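Local structure of beta-N-acetylhexosaminidase (Arthrobacter aurescens, 3RCN) at residues Val147-Met152 and Ile456-Leu461; Val171-Leu176 and Ile241-Val246; Thr177-Trp182 and Glu272-Trp277; Arg183-Arg188 and Phe220-Asp225. The protein probably hydrolyses terminal non-reducing N-acetyl-D-hexosamine residues in N-acetyl-beta-D-hexosaminides, as a glycosyl hydrolase of family 20. All coordinates share one frame; numbering follows the deposited sequence.

Contact 1: residues Val147-Met152 and Ile456-Leu461; sequences VARHFM and IWSEHL
With CG anti to its carbonyl carbon (chi1 -75°), His150 swings its ring toward Ser458, while Ser458 turns OG between its backbone N and carbonyl carbon (chi1 72°) to face His150. Two hydrogen bonds follow: His150 N donates to Ser458 OG at 3.0 Å, and ND1 of His150 donates in its ring plane to Ser458 O at 2.7 Å. That carbonyl oxygen also accepts from Leu461 N, from the other face of its plane. A serine suits the place, since one hydroxyl can accept from His150 N and also bond Asp146 O. An alanine in place of His150 would probably leave Ser458 O without its imidazole donor and the turn toward Leu461 less firmly tied. Arg149 bends at chi2 and runs alongside Glu459. Glu459 OE2 lies over one guanidinium face, 3.6 Å from Arg149 NH1, so this salt bridge rests on charge alone; NE bonds Gln180 and NH1 pairs with Asp146. Trp457 CE3 meets the guanidinium edge, 3.3 Å from Arg149 NH1. Joining the loops after parallel strands 140-146 and 449-456, the arrangement belongs to the rim of a TIM barrel, with Arg149's side chain about 6 Å from that of Glu316, the predicted proton donor.

Contact 2: residues Val171-Leu176 and Ile241-Val246; sequences VLHLHL and IPEIDV
Glu243 reaches between His173 and His175, two residues of the neighbouring parallel strand whose side chains share a sheet face with its own. Its CB lies against the first histidine, 3.5 Å from His173 NE2. CG, anti to the backbone N (chi1 180°), carries the extended chain inward between the rings and lies 4.0 Å from His173 NE2, and CD comes 3.3 Å from His175 ND1. At the tip, OE1 accepts twice, from opposite faces of the carboxylate plane: His173 NE2 donates at 2.6 Å, and His175 ND1 donates almost straight at 3.0 Å, from above that plane. OE2 takes the indole N-H of Trp365, so the buried carboxylate is gripped by three donors. Glutamate's length suits the place, carrying the acid out to both rings. His175 is held at its other nitrogen by Asp178. Val171 CG1 packs on Ile241 CD1 at 3.7 Å. Ile241 N donates to Leu172 O, Leu174 N to Ile241 O, Glu243 N to Leu174 O and Leu176 N to Glu243 O, a parallel ladder. Glu243 and the two histidines point into the barrel together with Ile241, while Leu174 and Pro242 face outward, Pro242 onto helix 288-304, as in a TIM-barrel wall.

Contact 3: residues Thr177-Trp182 and Glu272-Trp277; sequences TDDQGW and EVWTRW
Asp179 and Trp274 lie side by side and point the same way, the carboxylate plane standing 76° from the indole plane. The acid's CB touches Trp274 CE3 at 3.7 Å, while its OD2 turns to Gln251 N and Asn280 ND2, which suits an aspartate that must show carbon to a ring and oxygen to donors. The backbone adds a bond, Trp274 N donating to Asp179 O at 3.0 Å. Gln180 runs across Trp277, amide and indole planes 50° apart. Its bend at chi2 (90°) carries the amide over to the far loop, where NE2 donates nearly straight to Arg276 O at 2.7 Å, and the same nitrogen lies at the edge of the Trp277 ring, near CE3. Asp178 to Gly181 form the tip of a short hairpin, closed by Asp178 N bonding Gly181 O, at the carboxyl end of a barrel strand and near the predicted proton donor Glu316. An amide suits Gln180, since its N-H can reach a backbone oxygen of the other loop. Val273 CG1 rests against the hairpin backbone, 3.3 Å from Gln180 O. Within the far loop, Arg276 lays its guanidinium face against Trp274 CH2 and grips Trp277 O side-on with NE and NH2.

Contact 4: residues Arg183-Arg188 and Phe220-Asp225; sequences RMQINR and FYTQDD
Arg183-Asn187 and Phe220-Gln223 run in directions 42° apart, with a single backbone bridge between Met184 and Tyr221: Tyr221 N donates to Arg183 O at 2.8 Å, and Gln185 N donates to Tyr221 O at 3.2 Å. Phe220 sets its ring obliquely against Gln185, CE1 lying 4.0 Å from Gln185 CB. Tyr221 brings its ring beside the aliphatic root of Arg183, CE2 being 4.0 Å from Arg183 CB, and leaves its hydroxyl to bond Met152 O; the guanidinium turns away, where its NE bonds Val147 O. Gln223, bent at chi2, returns from the first turn of helix 223-235 so that NE2 donates to Gln185 O at 2.7 Å, the acceptor lying in its amide plane. A second acceptor of NE2 is Glu300, and two N-H groups on one nitrogen suit glutamine to this double task. A leucine here would probably leave Gln185 O and Glu300 without that shared donor. A capping box secures the helix start: Thr222 OG1 accepts from Asp225 N, and Asp225 OD1 accepts from Thr222 N. Asp225 also forms a salt bridge to Arg115 of the second subunit. Two backbone bonds and the Gln223 amide thus tie the loop to the helix start.

From the N terminus, the chain leaves strand 140-146 through Val147-Met152, the near end of contact 1, which closes only some three hundred residues later, after strand 449-456. Everything else lies between. Strand 171-178 opens contact 2, its hairpin opens contact 3, and the following loop opens contact 4. Contact 4 closes first, at the start of helix 223-235, and so sits within all the others. Contact 2 closes next, on strand 239-243, and contact 3 last of these, in the loop before helix 288-304, so contacts 2 and 3 cross. Contacts 1 and 3 meet at the loop ends, and contact 1 also touches contact 4. Together the four contacts tie barrel strands to their loops and one outer helix.

Contact 1: residues Val147-Met152 and Ile456-Leu461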
# COMPACT_ATOMS: atom_id res chain seq x y z
N VAL A 147 -14.26 -6.13 -2.20
CA VAL A 147 -13.22 -6.18 -3.21
C VAL A 147 -13.71 -6.74 -4.54
O VAL A 147 -12.94 -6.96 -5.47
CB VAL A 147 -12.00 -6.95 -2.71
CG1 VAL A 147 -11.56 -6.39 -1.38
CG2 VAL A 147 -12.32 -8.43 -2.61
N ALA A 148 -14.99 -7.05 -4.60
CA ALA A 148 -15.56 -7.59 -5.83
C ALA A 148 -15.82 -6.45 -6.82
O ALA A 148 -15.55 -6.58 -8.00
CB ALA A 148 -16.85 -8.36 -5.53
N ARG A 149 -16.35 -5.34 -6.32
CA ARG A 149 -16.66 -4.22 -7.19
C ARG A 149 -15.38 -3.52 -7.67
O ARG A 149 -15.17 -3.35 -8.87
CB ARG A 149 -17.63 -3.27 -6.51
CG ARG A 149 -19.09 -3.63 -6.71
CD ARG A 149 -19.44 -5.05 -6.23
NE ARG A 149 -20.88 -5.29 -6.36
CZ ARG A 149 -21.77 -5.06 -5.40
NH1 ARG A 149 -21.38 -4.60 -4.22
NH2 ARG A 149 -23.06 -5.30 -5.62
N HIS A 150 -14.52 -3.13 -6.73
CA HIS A 150 -13.17 -2.67 -7.07
C HIS A 150 -12.09 -3.47 -6.35
O HIS A 150 -12.04 -3.50 -5.11
CB HIS A 150 -13.00 -1.17 -6.87
CG HIS A 150 -13.66 -0.36 -7.94
ND1 HIS A 150 -14.91 0.20 -7.78
CD2 HIS A 150 -13.28 -0.10 -9.21
CE1 HIS A 150 -15.26 0.81 -8.90
NE2 HIS A 150 -14.29 0.64 -9.79
N PHE A 151 -11.26 -4.12 -7.14
CA PHE A 151 -10.19 -4.95 -6.63
C PHE A 151 -9.21 -4.09 -5.85
O PHE A 151 -8.74 -3.07 -6.35
CB PHE A 151 -9.47 -5.64 -7.79
CG PHE A 151 -8.24 -6.37 -7.38
CD1 PHE A 151 -8.34 -7.58 -6.70
CD2 PHE A 151 -6.98 -5.86 -7.66
CE1 PHE A 151 -7.22 -8.27 -6.31
CE2 PHE A 151 -5.84 -6.54 -7.27
CZ PHE A 151 -5.95 -7.75 -6.59
N MSE A 152 -8.92 -4.49 -4.62
CA MSE A 152 -7.93 -3.79 -3.83
C MSE A 152 -6.61 -4.56 -3.82
O MSE A 152 -6.55 -5.72 -3.41
CB MSE A 152 -8.42 -3.53 -2.41
CG MSE A 152 -7.40 -2.76 -1.59
SE MSE A 152 -7.98 -2.16 0.18
CE MSE A 152 -9.18 -0.72 -0.40
N ILE A 456 -18.58 -1.46 3.80
CA ILE A 456 -18.10 -0.53 2.78
C ILE A 456 -18.26 -1.15 1.39
O ILE A 456 -17.45 -1.99 0.96
CB ILE A 456 -16.60 -0.26 3.05
CG1 ILE A 456 -16.39 0.04 4.54
CG2 ILE A 456 -16.07 0.86 2.16
CD1 ILE A 456 -14.94 0.01 4.96
N TRP A 457 -19.25 -0.68 0.63
CA TRP A 457 -19.48 -1.21 -0.71
C TRP A 457 -18.69 -0.36 -1.68
O TRP A 457 -18.67 0.86 -1.57
CB TRP A 457 -20.97 -1.21 -1.05
CG TRP A 457 -21.74 -2.06 -0.09
CD1 TRP A 457 -22.47 -1.63 0.98
CD2 TRP A 457 -21.83 -3.49 -0.09
NE1 TRP A 457 -23.01 -2.70 1.63
CE2 TRP A 457 -22.64 -3.85 0.99
CE3 TRP A 457 -21.31 -4.49 -0.92
CZ2 TRP A 457 -22.95 -5.18 1.28
CZ3 TRP A 457 -21.62 -5.81 -0.64
CH2 TRP A 457 -22.43 -6.15 0.46
N SER A 458 -18.00 -1.03 -2.60
CA SER A 458 -16.95 -0.40 -3.41
C SER A 458 -17.33 0.09 -4.81
O SER A 458 -16.44 0.44 -5.58
CB SER A 458 -15.66 -1.23 -3.42
OG SER A 458 -15.80 -2.41 -4.17
N GLU A 459 -18.61 0.07 -5.16
CA GLU A 459 -19.03 0.49 -6.50
C GLU A 459 -18.35 1.78 -6.91
O GLU A 459 -17.80 1.90 -8.01
CB GLU A 459 -20.55 0.76 -6.55
CG GLU A 459 -21.44 -0.46 -6.53
CD GLU A 459 -21.91 -0.83 -5.13
OE1 GLU A 459 -21.24 -0.44 -4.14
OE2 GLU A 459 -22.95 -1.51 -5.01
N HIS A 460 -18.41 2.77 -6.03
CA HIS A 460 -17.87 4.09 -6.32
C HIS A 460 -16.47 4.38 -5.76
O HIS A 460 -15.91 5.44 -6.01
CB HIS A 460 -18.87 5.14 -5.88
CG HIS A 460 -20.25 4.85 -6.35
ND1 HIS A 460 -20.54 4.60 -7.68
CD2 HIS A 460 -21.42 4.73 -5.69
CE1 HIS A 460 -21.83 4.36 -7.81
NE2 HIS A 460 -22.39 4.43 -6.62
N LEU A 461 -15.90 3.44 -5.00
CA LEU A 461 -14.58 3.70 -4.49
C LEU A 461 -13.60 2.91 -5.35
O LEU A 461 -13.33 1.73 -5.10
CB LEU A 461 -14.52 3.24 -3.03
CG LEU A 461 -15.83 3.52 -2.26
CD1 LEU A 461 -15.86 2.84 -0.92
CD2 LEU A 461 -16.12 5.03 -2.11

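Contact 2: residues Val171-Leu176 and Ile241-Val246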
# COMPACT_ATOMS: atom_id res chain seq x y z
N VAL A 171 -13.21 -8.43 13.31
CA VAL A 171 -13.75 -9.21 12.20
C VAL A 171 -13.68 -8.48 10.88
O VAL A 171 -14.07 -7.31 10.79
CB VAL A 171 -15.24 -9.71 12.41
CG1 VAL A 171 -15.73 -10.47 11.19
CG2 VAL A 171 -15.36 -10.61 13.60
N LEU A 172 -13.19 -9.17 9.87
CA LEU A 172 -13.14 -8.61 8.53
C LEU A 172 -13.93 -9.52 7.64
O LEU A 172 -13.58 -10.70 7.45
CB LEU A 172 -11.71 -8.51 8.00
CG LEU A 172 -11.64 -8.29 6.47
CD1 LEU A 172 -12.07 -6.87 6.08
CD2 LEU A 172 -10.24 -8.57 5.95
N HIS A 173 -15.01 -8.97 7.10
CA HIS A 173 -15.89 -9.72 6.25
C HIS A 173 -15.50 -9.34 4.82
O HIS A 173 -15.62 -8.18 4.41
CB HIS A 173 -17.34 -9.39 6.60
CG HIS A 173 -18.35 -9.99 5.68
ND1 HIS A 173 -19.62 -10.35 6.09
CD2 HIS A 173 -18.30 -10.29 4.35
CE1 HIS A 173 -20.30 -10.83 5.07
NE2 HIS A 173 -19.52 -10.81 4.01
N LEU A 174 -15.00 -10.32 4.07
CA LEU A 174 -14.34 -10.06 2.80
C LEU A 174 -15.24 -10.46 1.66
O LEU A 174 -15.37 -11.64 1.36
CB LEU A 174 -13.08 -10.91 2.75
CG LEU A 174 -11.97 -10.44 1.82
CD1 LEU A 174 -11.66 -8.99 2.11
CD2 LEU A 174 -10.74 -11.29 2.00
N HIS A 175 -15.80 -9.49 0.94
CA HIS A 175 -16.82 -9.85 -0.02
C HIS A 175 -16.07 -10.05 -1.33
O HIS A 175 -15.70 -9.10 -2.02
CB HIS A 175 -17.81 -8.66 -0.09
CG HIS A 175 -18.89 -8.80 -1.11
ND1 HIS A 175 -20.04 -9.52 -0.89
CD2 HIS A 175 -19.02 -8.26 -2.35
CE1 HIS A 175 -20.82 -9.45 -1.95
NE2 HIS A 175 -20.22 -8.69 -2.85
N LEU A 176 -15.91 -11.32 -1.70
CA LEU A 176 -14.93 -11.72 -2.71
C LEU A 176 -15.44 -11.85 -4.13
O LEU A 176 -14.65 -11.98 -5.06
CB LEU A 176 -14.26 -13.03 -2.31
CG LEU A 176 -13.22 -13.01 -1.19
CD1 LEU A 176 -12.91 -14.43 -0.74
CD2 LEU A 176 -11.94 -12.30 -1.65
N ILE A 241 -13.87 -13.55 7.53
CA ILE A 241 -15.02 -14.29 7.01
C ILE A 241 -15.18 -14.03 5.51
O ILE A 241 -15.52 -12.93 5.09
CB ILE A 241 -16.30 -13.84 7.72
CG1 ILE A 241 -16.28 -14.31 9.18
CG2 ILE A 241 -17.53 -14.34 6.98
CD1 ILE A 241 -17.32 -13.60 10.05
N PRO A 242 -14.89 -15.04 4.69
CA PRO A 242 -15.01 -14.86 3.25
C PRO A 242 -16.46 -14.97 2.85
O PRO A 242 -17.22 -15.67 3.50
CB PRO A 242 -14.23 -16.04 2.69
CG PRO A 242 -14.42 -17.13 3.74
CD PRO A 242 -14.48 -16.41 5.06
N GLU A 243 -16.84 -14.30 1.78
CA GLU A 243 -18.18 -14.44 1.27
C GLU A 243 -18.12 -14.79 -0.20
O GLU A 243 -17.49 -14.09 -0.99
CB GLU A 243 -18.99 -13.16 1.46
CG GLU A 243 -20.42 -13.25 0.94
CD GLU A 243 -21.17 -11.93 1.03
OE1 GLU A 243 -20.64 -10.98 1.63
OE2 GLU A 243 -22.29 -11.84 0.48
N ILE A 244 -18.77 -15.90 -0.56
CA ILE A 244 -19.08 -16.17 -1.95
C ILE A 244 -20.59 -16.05 -2.09
O ILE A 244 -21.33 -16.91 -1.63
CB ILE A 244 -18.64 -17.57 -2.38
CG1 ILE A 244 -17.11 -17.66 -2.41
CG2 ILE A 244 -19.18 -17.87 -3.76
CD1 ILE A 244 -16.49 -17.87 -1.06
N ASP A 245 -21.05 -14.99 -2.74
CA ASP A 245 -22.46 -14.66 -2.73
C ASP A 245 -23.21 -15.53 -3.73
O ASP A 245 -22.82 -15.60 -4.90
CB ASP A 245 -22.65 -13.18 -3.05
CG ASP A 245 -23.98 -12.64 -2.58
OD1 ASP A 245 -24.94 -13.45 -2.41
OD2 ASP A 245 -24.07 -11.40 -2.39
N VAL A 246 -24.26 -16.20 -3.26
CA VAL A 246 -25.12 -17.05 -4.08
C VAL A 246 -26.56 -16.98 -3.57
O VAL A 246 -26.79 -16.66 -2.41
CB VAL A 246 -24.67 -18.52 -4.01
CG1 VAL A 246 -23.30 -18.69 -4.70
CG2 VAL A 246 -24.64 -18.98 -2.57

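Contact 3: residues Thr177-Trp182 and Glu272-Trp277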
# COMPACT_ATOMS: atom_id res chain seq x y z
N THR A 177 -16.75 -11.82 -4.32
CA THR A 177 -17.32 -12.17 -5.61
C THR A 177 -18.64 -11.44 -5.81
O THR A 177 -19.35 -11.14 -4.85
CB THR A 177 -17.62 -13.69 -5.74
OG1 THR A 177 -18.75 -14.02 -4.92
CG2 THR A 177 -16.42 -14.55 -5.30
N ASP A 178 -18.96 -11.14 -7.05
CA ASP A 178 -20.19 -10.44 -7.34
C ASP A 178 -20.41 -10.49 -8.83
O ASP A 178 -19.74 -11.25 -9.53
CB ASP A 178 -20.16 -9.01 -6.79
CG ASP A 178 -21.54 -8.51 -6.40
OD1 ASP A 178 -22.35 -8.28 -7.31
OD2 ASP A 178 -21.81 -8.34 -5.19
N ASP A 179 -21.40 -9.73 -9.30
CA ASP A 179 -21.68 -9.62 -10.72
C ASP A 179 -20.51 -9.05 -11.49
O ASP A 179 -20.26 -9.43 -12.64
CB ASP A 179 -22.92 -8.75 -10.94
CG ASP A 179 -24.18 -9.40 -10.40
OD1 ASP A 179 -24.87 -8.75 -9.57
OD2 ASP A 179 -24.46 -10.56 -10.79
N GLN A 180 -19.79 -8.13 -10.85
CA GLN A 180 -18.78 -7.33 -11.55
C GLN A 180 -17.34 -7.83 -11.46
O GLN A 180 -16.44 -7.18 -11.96
CB GLN A 180 -18.87 -5.88 -11.08
CG GLN A 180 -20.25 -5.28 -11.27
CD GLN A 180 -21.17 -5.48 -10.07
OE1 GLN A 180 -20.86 -6.22 -9.13
NE2 GLN A 180 -22.32 -4.81 -10.10
N GLY A 181 -17.13 -8.95 -10.78
CA GLY A 181 -15.85 -9.63 -10.76
C GLY A 181 -15.80 -10.73 -9.71
O GLY A 181 -16.59 -10.73 -8.77
N TRP A 182 -14.84 -11.64 -9.86
CA TRP A 182 -14.58 -12.76 -8.96
C TRP A 182 -13.09 -12.72 -8.57
O TRP A 182 -12.21 -12.82 -9.42
CB TRP A 182 -14.92 -14.07 -9.67
CG TRP A 182 -14.64 -15.31 -8.84
CD1 TRP A 182 -13.42 -15.82 -8.52
CD2 TRP A 182 -15.62 -16.20 -8.26
NE1 TRP A 182 -13.57 -16.95 -7.76
CE2 TRP A 182 -14.90 -17.21 -7.58
CE3 TRP A 182 -17.02 -16.23 -8.23
CZ2 TRP A 182 -15.54 -18.24 -6.88
CZ3 TRP A 182 -17.65 -17.25 -7.54
CH2 TRP A 182 -16.91 -18.24 -6.87
N GLU A 272 -20.97 -11.98 -20.26
CA GLU A 272 -19.67 -11.45 -19.83
C GLU A 272 -19.76 -10.80 -18.44
O GLU A 272 -20.86 -10.50 -17.97
CB GLU A 272 -19.09 -10.49 -20.87
CG GLU A 272 -19.81 -9.17 -20.97
CD GLU A 272 -19.01 -8.15 -21.79
OE1 GLU A 272 -18.50 -8.54 -22.87
OE2 GLU A 272 -18.88 -6.99 -21.34
N VAL A 273 -18.62 -10.59 -17.78
CA VAL A 273 -18.64 -10.01 -16.43
C VAL A 273 -19.47 -8.72 -16.47
O VAL A 273 -19.35 -7.93 -17.40
CB VAL A 273 -17.22 -9.73 -15.89
CG1 VAL A 273 -17.30 -9.11 -14.50
CG2 VAL A 273 -16.40 -11.01 -15.83
N TRP A 274 -20.35 -8.50 -15.49
CA TRP A 274 -21.24 -7.34 -15.55
C TRP A 274 -20.47 -6.03 -15.46
O TRP A 274 -19.57 -5.91 -14.65
CB TRP A 274 -22.29 -7.39 -14.44
CG TRP A 274 -23.64 -6.88 -14.88
CD1 TRP A 274 -24.13 -6.85 -16.16
CD2 TRP A 274 -24.67 -6.34 -14.04
NE1 TRP A 274 -25.40 -6.32 -16.17
CE2 TRP A 274 -25.76 -6.01 -14.88
CE3 TRP A 274 -24.78 -6.11 -12.66
CZ2 TRP A 274 -26.94 -5.45 -14.39
CZ3 TRP A 274 -25.96 -5.56 -12.17
CH2 TRP A 274 -27.02 -5.24 -13.03
N THR A 275 -20.81 -5.06 -16.31
CA THR A 275 -20.15 -3.75 -16.25
C THR A 275 -20.88 -2.64 -15.48
O THR A 275 -20.39 -1.51 -15.41
CB THR A 275 -19.76 -3.23 -17.66
OG1 THR A 275 -20.94 -2.84 -18.37
CG2 THR A 275 -19.04 -4.30 -18.43
N ARG A 276 -22.04 -2.94 -14.89
CA ARG A 276 -22.81 -1.90 -14.22
C ARG A 276 -23.15 -2.29 -12.80
O ARG A 276 -22.94 -3.43 -12.39
CB ARG A 276 -24.08 -1.54 -14.99
CG ARG A 276 -24.91 -2.73 -15.42
CD ARG A 276 -26.38 -2.37 -15.56
NE ARG A 276 -27.03 -2.24 -14.25
CZ ARG A 276 -28.35 -2.24 -14.07
NH1 ARG A 276 -29.16 -2.39 -15.11
NH2 ARG A 276 -28.86 -2.12 -12.86
N TRP A 277 -23.63 -1.31 -12.03
CA TRP A 277 -24.03 -1.55 -10.65
C TRP A 277 -25.50 -1.98 -10.53
O TRP A 277 -26.21 -2.08 -11.53
CB TRP A 277 -23.77 -0.31 -9.79
CG TRP A 277 -22.40 0.35 -10.07
CD1 TRP A 277 -22.18 1.67 -10.35
CD2 TRP A 277 -21.11 -0.28 -10.11
NE1 TRP A 277 -20.85 1.89 -10.55
CE2 TRP A 277 -20.17 0.72 -10.42
CE3 TRP A 277 -20.66 -1.59 -9.92
CZ2 TRP A 277 -18.80 0.44 -10.53
CZ3 TRP A 277 -19.31 -1.86 -10.03
CH2 TRP A 277 -18.39 -0.85 -10.34

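Contact 4: residues Arg183-Arg188 and Phe220-Asp225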
# COMPACT_ATOMS: atom_id res chain seq x y z
N ARG A 183 -12.80 -12.51 -7.28
CA ARG A 183 -11.43 -12.23 -6.85
C ARG A 183 -10.64 -13.41 -6.32
O ARG A 183 -9.47 -13.27 -5.96
CB ARG A 183 -11.42 -11.13 -5.79
CG ARG A 183 -12.10 -9.85 -6.19
CD ARG A 183 -11.64 -9.34 -7.52
NE ARG A 183 -12.42 -8.17 -7.92
CZ ARG A 183 -12.51 -7.75 -9.17
NH1 ARG A 183 -11.87 -8.40 -10.13
NH2 ARG A 183 -13.25 -6.68 -9.48
N MSE A 184 -11.24 -14.58 -6.25
CA MSE A 184 -10.53 -15.68 -5.62
C MSE A 184 -10.15 -16.80 -6.59
O MSE A 184 -11.00 -17.39 -7.25
CB MSE A 184 -11.31 -16.23 -4.43
CG MSE A 184 -10.52 -17.27 -3.69
SE MSE A 184 -11.59 -18.30 -2.44
CE MSE A 184 -10.19 -19.52 -1.83
N GLN A 185 -8.87 -17.09 -6.66
CA GLN A 185 -8.37 -18.12 -7.54
C GLN A 185 -8.79 -19.50 -7.03
O GLN A 185 -8.57 -19.83 -5.86
CB GLN A 185 -6.86 -18.03 -7.64
CG GLN A 185 -6.18 -19.26 -8.16
CD GLN A 185 -4.67 -19.14 -8.06
OE1 GLN A 185 -3.98 -18.92 -9.07
NE2 GLN A 185 -4.14 -19.27 -6.84
N ILE A 186 -9.43 -20.27 -7.90
CA ILE A 186 -9.85 -21.64 -7.60
C ILE A 186 -9.15 -22.57 -8.57
O ILE A 186 -9.27 -22.43 -9.79
CB ILE A 186 -11.37 -21.83 -7.74
CG1 ILE A 186 -12.15 -20.86 -6.86
CG2 ILE A 186 -11.75 -23.24 -7.36
CD1 ILE A 186 -11.97 -21.11 -5.38
N ASN A 187 -8.42 -23.53 -8.02
CA ASN A 187 -7.56 -24.41 -8.81
C ASN A 187 -8.34 -25.29 -9.79
O ASN A 187 -7.87 -25.55 -10.89
CB ASN A 187 -6.70 -25.28 -7.88
CG ASN A 187 -5.68 -24.47 -7.07
OD1 ASN A 187 -5.15 -23.44 -7.52
ND2 ASN A 187 -5.39 -24.94 -5.86
N ARG A 188 -9.52 -25.74 -9.39
CA ARG A 188 -10.30 -26.63 -10.24
C ARG A 188 -10.98 -25.88 -11.37
O ARG A 188 -11.25 -26.45 -12.43
CB ARG A 188 -11.33 -27.40 -9.41
CG ARG A 188 -12.17 -28.39 -10.21
CD ARG A 188 -13.27 -28.96 -9.35
NE ARG A 188 -12.72 -29.68 -8.20
CZ ARG A 188 -12.87 -30.99 -8.00
NH1 ARG A 188 -13.58 -31.73 -8.85
NH2 ARG A 188 -12.32 -31.55 -6.93
N PHE A 220 -7.02 -10.33 -9.01
CA PHE A 220 -7.49 -11.35 -8.09
C PHE A 220 -6.43 -11.75 -7.08
O PHE A 220 -5.24 -11.51 -7.29
CB PHE A 220 -8.00 -12.57 -8.84
CG PHE A 220 -6.95 -13.31 -9.58
CD1 PHE A 220 -6.18 -14.26 -8.94
CD2 PHE A 220 -6.74 -13.08 -10.93
CE1 PHE A 220 -5.20 -14.95 -9.62
CE2 PHE A 220 -5.77 -13.76 -11.62
CZ PHE A 220 -5.00 -14.70 -10.97
N TYR A 221 -6.86 -12.37 -6.00
CA TYR A 221 -5.90 -12.93 -5.07
C TYR A 221 -5.63 -14.38 -5.41
O TYR A 221 -6.53 -15.11 -5.79
CB TYR A 221 -6.42 -12.78 -3.65
CG TYR A 221 -6.95 -11.38 -3.40
CD1 TYR A 221 -6.09 -10.30 -3.26
CD2 TYR A 221 -8.31 -11.14 -3.32
CE1 TYR A 221 -6.57 -9.02 -3.03
CE2 TYR A 221 -8.81 -9.87 -3.10
CZ TYR A 221 -7.94 -8.81 -2.95
OH TYR A 221 -8.44 -7.54 -2.73
N THR A 222 -4.37 -14.79 -5.32
CA THR A 222 -4.02 -16.19 -5.50
C THR A 222 -4.26 -16.80 -4.16
O THR A 222 -4.56 -16.09 -3.20
CB THR A 222 -2.53 -16.37 -5.79
OG1 THR A 222 -1.78 -15.93 -4.66
CG2 THR A 222 -2.10 -15.60 -7.04
N GLN A 223 -4.08 -18.11 -4.06
CA GLN A 223 -4.38 -18.79 -2.81
C GLN A 223 -3.32 -18.40 -1.79
O GLN A 223 -3.62 -18.23 -0.61
CB GLN A 223 -4.48 -20.30 -3.02
CG GLN A 223 -5.44 -20.67 -4.15
CD GLN A 223 -6.33 -21.88 -3.82
OE1 GLN A 223 -5.91 -22.82 -3.14
NE2 GLN A 223 -7.56 -21.85 -4.32
N ASP A 224 -2.09 -18.24 -2.26
CA ASP A 224 -1.01 -17.80 -1.40
C ASP A 224 -1.22 -16.38 -0.88
O ASP A 224 -0.83 -16.06 0.25
CB ASP A 224 0.32 -17.91 -2.12
CG ASP A 224 0.91 -19.29 -2.01
OD1 ASP A 224 0.53 -20.01 -1.07
OD2 ASP A 224 1.77 -19.65 -2.86
N ASP A 225 -1.84 -15.54 -1.70
CA ASP A 225 -2.16 -14.18 -1.31
C ASP A 225 -3.22 -14.18 -0.21
O ASP A 225 -3.13 -13.43 0.77
CB ASP A 225 -2.67 -13.37 -2.50
CG ASP A 225 -1.61 -13.14 -3.57
OD1 ASP A 225 -2.00 -13.01 -4.75
OD2 ASP A 225 -0.39 -13.08 -3.25